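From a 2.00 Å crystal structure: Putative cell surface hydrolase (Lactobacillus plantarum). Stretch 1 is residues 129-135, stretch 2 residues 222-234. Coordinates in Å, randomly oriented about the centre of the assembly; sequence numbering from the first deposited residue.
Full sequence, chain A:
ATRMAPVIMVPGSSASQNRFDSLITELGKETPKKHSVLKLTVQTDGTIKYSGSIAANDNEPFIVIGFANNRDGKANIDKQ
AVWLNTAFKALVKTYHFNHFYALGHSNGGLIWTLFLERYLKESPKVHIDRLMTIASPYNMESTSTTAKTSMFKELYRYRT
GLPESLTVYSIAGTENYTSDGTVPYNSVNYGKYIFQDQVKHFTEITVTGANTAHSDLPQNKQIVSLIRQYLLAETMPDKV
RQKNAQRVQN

Stretch 1, residues 129-135: DRLMTIA
Stretch 2, residues 222-234: QIVSLIRQYLLAE

The strongest polar link between the two stretches is a forked hydrogen bond from the guanidinium of Arg130 to the backbone carbonyl of Leu231. Arg130 NE lies 2.9 Å from Leu231 O with an N-H...O angle of 143°, and Arg130 NH2 lies 2.9 Å from Leu231 O at 139°. Equal lengths and similarly bent angles are what one acceptor produces when it sits between two donors, near the guanidinium plane and at its edge. Arg130 reaches this position with chi1 -65° (m), chi2 -165° (t), chi3 -69° (m) and chi4 -98°. The neighbouring carbonyl does not share the bond: Arg130 NE is 3.5 Å from Tyr230 O, but the angle is poor and the approach oblique. Over one face of the guanidinium lies the methyl of Ala233, with Arg130 NH2 3.8 Å from Ala233 CB.

The backbone of stretch 2 sets the position of this carbonyl. Stretch 2 enters already helical, with Ile227 N to Ile223 O at 2.9 Å and Tyr230 N to Leu226 O at 2.8 Å. A wider pi-type turn follows at 227-231, where Leu231 N and Leu232 N both donate to Ile227 O, at 2.8 and 2.9 Å. Ala233 then leaves helical space with positive phi (52/43), and Glu234 N closes back on Arg228 O at 2.9 Å. No amide within the stretch takes Leu231 O. On the side turned from the strand, Arg228 (m, t, p, chi4 -153°) forms a salt bridge with Glu234, Arg228 NH2 to Glu234 OE1 being 3.0 Å, although the position of OE1 is less certain; a weak hydrogen bond of 3.3 Å joins Arg228 NE to Glu234 OE2.

The strand and the helix of stretch 2 run nearly antiparallel, their axes at 162° and 9.6 Å apart at closest approach. The register follows: Arg130 CA is 6.5 Å from Leu231 CA, and Ile134 CA is 8.6 Å from Ile223 CA. Strand alternation, with phi/psi of -142/139, -116/134 and -122/114 at Arg130, Met132 and Ile134, directs these three CA-to-CB bonds toward the helix, while that of Leu131 points away.

Met132 is the centre of the packing and has the largest covered area of any residue here. Extended through chi1 168° and chi2 175° (both t), then turned at chi3 -75° (m), it places Met132 SD 3.6 Å from Ile227 CG1 and Met132 CE 4.0 Å from Tyr230 CB. Met132 CE also comes within 3.7 Å of Leu226 O and 4.5 Å of Leu226 CB.

Leu231 (t, p) leaves its backbone sideways, but its end comes nearer the strand. Leu231 CD1 reaches 3.9 Å from Arg130 CB and 4.2 Å from Met132 CB, so one methyl bridges two successive inward strand residues. At the far end Ile134 (m, t) meets Ile223 (m, t), Ile134 CD1 to Ile223 CG2 being 4.1 Å. The contact buries 441 Å² in total.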

# COMPACT_ATOMS: atom_id res chain seq x y z
N ASP A 129 -1.61 12.12 0.44
CA ASP A 129 -0.68 12.81 -0.46
C ASP A 129 -0.09 11.84 -1.48
O ASP A 129 0.03 12.15 -2.70
CB ASP A 129 0.51 13.43 0.32
CG ASP A 129 0.11 14.65 1.17
OD1 ASP A 129 -1.05 15.12 1.06
OD2 ASP A 129 0.98 15.16 1.94
N ARG A 130 0.31 10.67 -0.98
CA ARG A 130 0.98 9.66 -1.80
C ARG A 130 0.54 8.24 -1.41
O ARG A 130 0.32 7.98 -0.23
CB ARG A 130 2.49 9.77 -1.66
CG ARG A 130 3.00 11.10 -2.22
CD ARG A 130 4.54 11.12 -2.45
NE ARG A 130 5.17 11.11 -1.13
CZ ARG A 130 5.62 12.20 -0.51
NH1 ARG A 130 5.51 13.36 -1.11
NH2 ARG A 130 6.17 12.10 0.69
N LEU A 131 0.33 7.39 -2.42
CA LEU A 131 0.06 5.94 -2.33
C LEU A 131 1.09 5.10 -3.08
O LEU A 131 1.37 5.33 -4.27
CB LEU A 131 -1.35 5.62 -2.89
CG LEU A 131 -1.71 4.12 -2.97
CD1 LEU A 131 -1.75 3.43 -1.56
CD2 LEU A 131 -3.04 4.04 -3.77
N MET A 132 1.72 4.16 -2.41
CA MET A 132 2.53 3.15 -3.12
C MET A 132 1.88 1.77 -2.89
O MET A 132 1.53 1.39 -1.74
CB MET A 132 4.01 3.18 -2.68
CG MET A 132 4.94 1.98 -3.11
SD MET A 132 6.71 2.24 -2.63
CE MET A 132 7.13 3.44 -3.86
N THR A 133 1.75 1.02 -3.97
CA THR A 133 1.28 -0.35 -3.86
C THR A 133 2.36 -1.30 -4.35
O THR A 133 3.17 -0.93 -5.25
CB THR A 133 -0.07 -0.58 -4.60
OG1 THR A 133 0.10 -0.51 -6.00
CG2 THR A 133 -1.13 0.49 -4.16
N ILE A 134 2.41 -2.47 -3.75
CA ILE A 134 3.46 -3.44 -4.11
C ILE A 134 2.81 -4.71 -4.58
O ILE A 134 2.19 -5.43 -3.77
CB ILE A 134 4.42 -3.74 -2.96
CG1 ILE A 134 5.10 -2.44 -2.46
CG2 ILE A 134 5.54 -4.65 -3.43
CD1 ILE A 134 5.52 -2.56 -1.00
N ALA A 135 2.98 -5.04 -5.86
CA ALA A 135 2.41 -6.29 -6.39
C ALA A 135 0.95 -6.54 -6.02
O ALA A 135 0.57 -7.63 -5.54
CB ALA A 135 3.31 -7.50 -5.99
N GLN A 222 15.86 -3.25 -2.79
CA GLN A 222 15.34 -2.37 -3.86
C GLN A 222 14.01 -1.77 -3.47
O GLN A 222 13.80 -0.58 -3.68
CB GLN A 222 15.12 -3.17 -5.15
CG GLN A 222 16.43 -3.60 -5.78
CD GLN A 222 16.31 -4.47 -7.06
OE1 GLN A 222 17.26 -5.15 -7.40
NE2 GLN A 222 15.22 -4.39 -7.78
N ILE A 223 13.12 -2.57 -2.90
CA ILE A 223 11.83 -2.09 -2.51
C ILE A 223 11.96 -1.03 -1.41
O ILE A 223 11.33 0.04 -1.50
CB ILE A 223 10.90 -3.23 -2.08
CG1 ILE A 223 10.54 -4.04 -3.33
CG2 ILE A 223 9.60 -2.65 -1.44
CD1 ILE A 223 9.69 -5.24 -3.05
N VAL A 224 12.78 -1.30 -0.39
CA VAL A 224 13.01 -0.30 0.72
C VAL A 224 13.65 0.96 0.11
O VAL A 224 13.27 2.07 0.48
CB VAL A 224 13.91 -0.90 1.83
CG1 VAL A 224 14.46 0.18 2.82
CG2 VAL A 224 13.08 -1.93 2.60
N SER A 225 14.54 0.78 -0.88
CA SER A 225 15.16 1.94 -1.48
C SER A 225 14.06 2.82 -2.17
O SER A 225 14.07 4.02 -2.07
CB SER A 225 16.20 1.52 -2.51
OG SER A 225 16.81 2.68 -3.09
N LEU A 226 13.08 2.18 -2.81
CA LEU A 226 12.04 2.91 -3.56
C LEU A 226 11.06 3.56 -2.63
O LEU A 226 10.49 4.63 -2.94
CB LEU A 226 11.32 1.96 -4.52
CG LEU A 226 12.21 1.42 -5.66
CD1 LEU A 226 11.46 0.29 -6.34
CD2 LEU A 226 12.60 2.49 -6.70
N ILE A 227 10.77 2.88 -1.53
CA ILE A 227 9.83 3.43 -0.57
C ILE A 227 10.45 4.71 -0.05
O ILE A 227 9.80 5.78 -0.05
CB ILE A 227 9.51 2.48 0.61
CG1 ILE A 227 8.65 1.29 0.19
CG2 ILE A 227 8.92 3.25 1.80
CD1 ILE A 227 8.65 0.14 1.23
N ARG A 228 11.71 4.62 0.33
CA ARG A 228 12.44 5.85 0.78
C ARG A 228 12.47 7.01 -0.26
O ARG A 228 12.14 8.15 0.06
CB ARG A 228 13.84 5.50 1.22
CG ARG A 228 13.84 4.73 2.52
CD ARG A 228 15.27 4.32 2.90
NE ARG A 228 16.11 5.51 3.07
CZ ARG A 228 17.43 5.53 2.90
NH1 ARG A 228 18.09 4.42 2.58
NH2 ARG A 228 18.10 6.65 3.12
N GLN A 229 12.85 6.72 -1.50
CA GLN A 229 12.92 7.70 -2.54
C GLN A 229 11.55 8.29 -2.96
O GLN A 229 11.45 9.48 -3.18
CB GLN A 229 13.61 7.11 -3.77
CG GLN A 229 13.62 8.04 -5.00
CD GLN A 229 14.71 7.68 -5.96
OE1 GLN A 229 15.66 6.96 -5.60
NE2 GLN A 229 14.60 8.16 -7.17
N TYR A 230 10.52 7.46 -3.11
CA TYR A 230 9.26 7.94 -3.72
C TYR A 230 8.15 8.08 -2.70
O TYR A 230 7.39 9.01 -2.79
CB TYR A 230 8.80 6.99 -4.86
CG TYR A 230 9.72 7.06 -6.08
CD1 TYR A 230 9.70 8.18 -6.94
CD2 TYR A 230 10.62 6.04 -6.36
CE1 TYR A 230 10.57 8.25 -8.03
CE2 TYR A 230 11.49 6.10 -7.44
CZ TYR A 230 11.44 7.19 -8.28
OH TYR A 230 12.29 7.22 -9.36
N LEU A 231 8.05 7.19 -1.73
CA LEU A 231 6.93 7.30 -0.76
C LEU A 231 7.27 8.31 0.31
O LEU A 231 6.45 9.19 0.64
CB LEU A 231 6.52 5.97 -0.11
CG LEU A 231 5.21 6.08 0.72
CD1 LEU A 231 3.98 6.51 -0.12
CD2 LEU A 231 4.89 4.85 1.49
N LEU A 232 8.48 8.19 0.85
CA LEU A 232 8.95 9.10 1.91
C LEU A 232 9.60 10.36 1.35
O LEU A 232 9.84 11.30 2.09
CB LEU A 232 9.95 8.39 2.84
CG LEU A 232 9.38 7.14 3.52
CD1 LEU A 232 10.42 6.43 4.45
CD2 LEU A 232 8.12 7.42 4.30
N ALA A 233 9.91 10.37 0.05
CA ALA A 233 10.57 11.52 -0.60
C ALA A 233 11.85 11.98 0.12
O ALA A 233 12.12 13.15 0.29
CB ALA A 233 9.57 12.68 -0.83
N GLU A 234 12.66 11.01 0.54
CA GLU A 234 13.90 11.28 1.22
C GLU A 234 14.96 11.63 0.18
O GLU A 234 14.91 11.13 -0.94
CB GLU A 234 14.31 9.99 1.90
CG GLU A 234 15.12 10.16 3.09
CD GLU A 234 15.24 8.86 3.88
OE1 GLU A 234 16.31 8.62 4.48
OE2 GLU A 234 14.28 8.07 3.90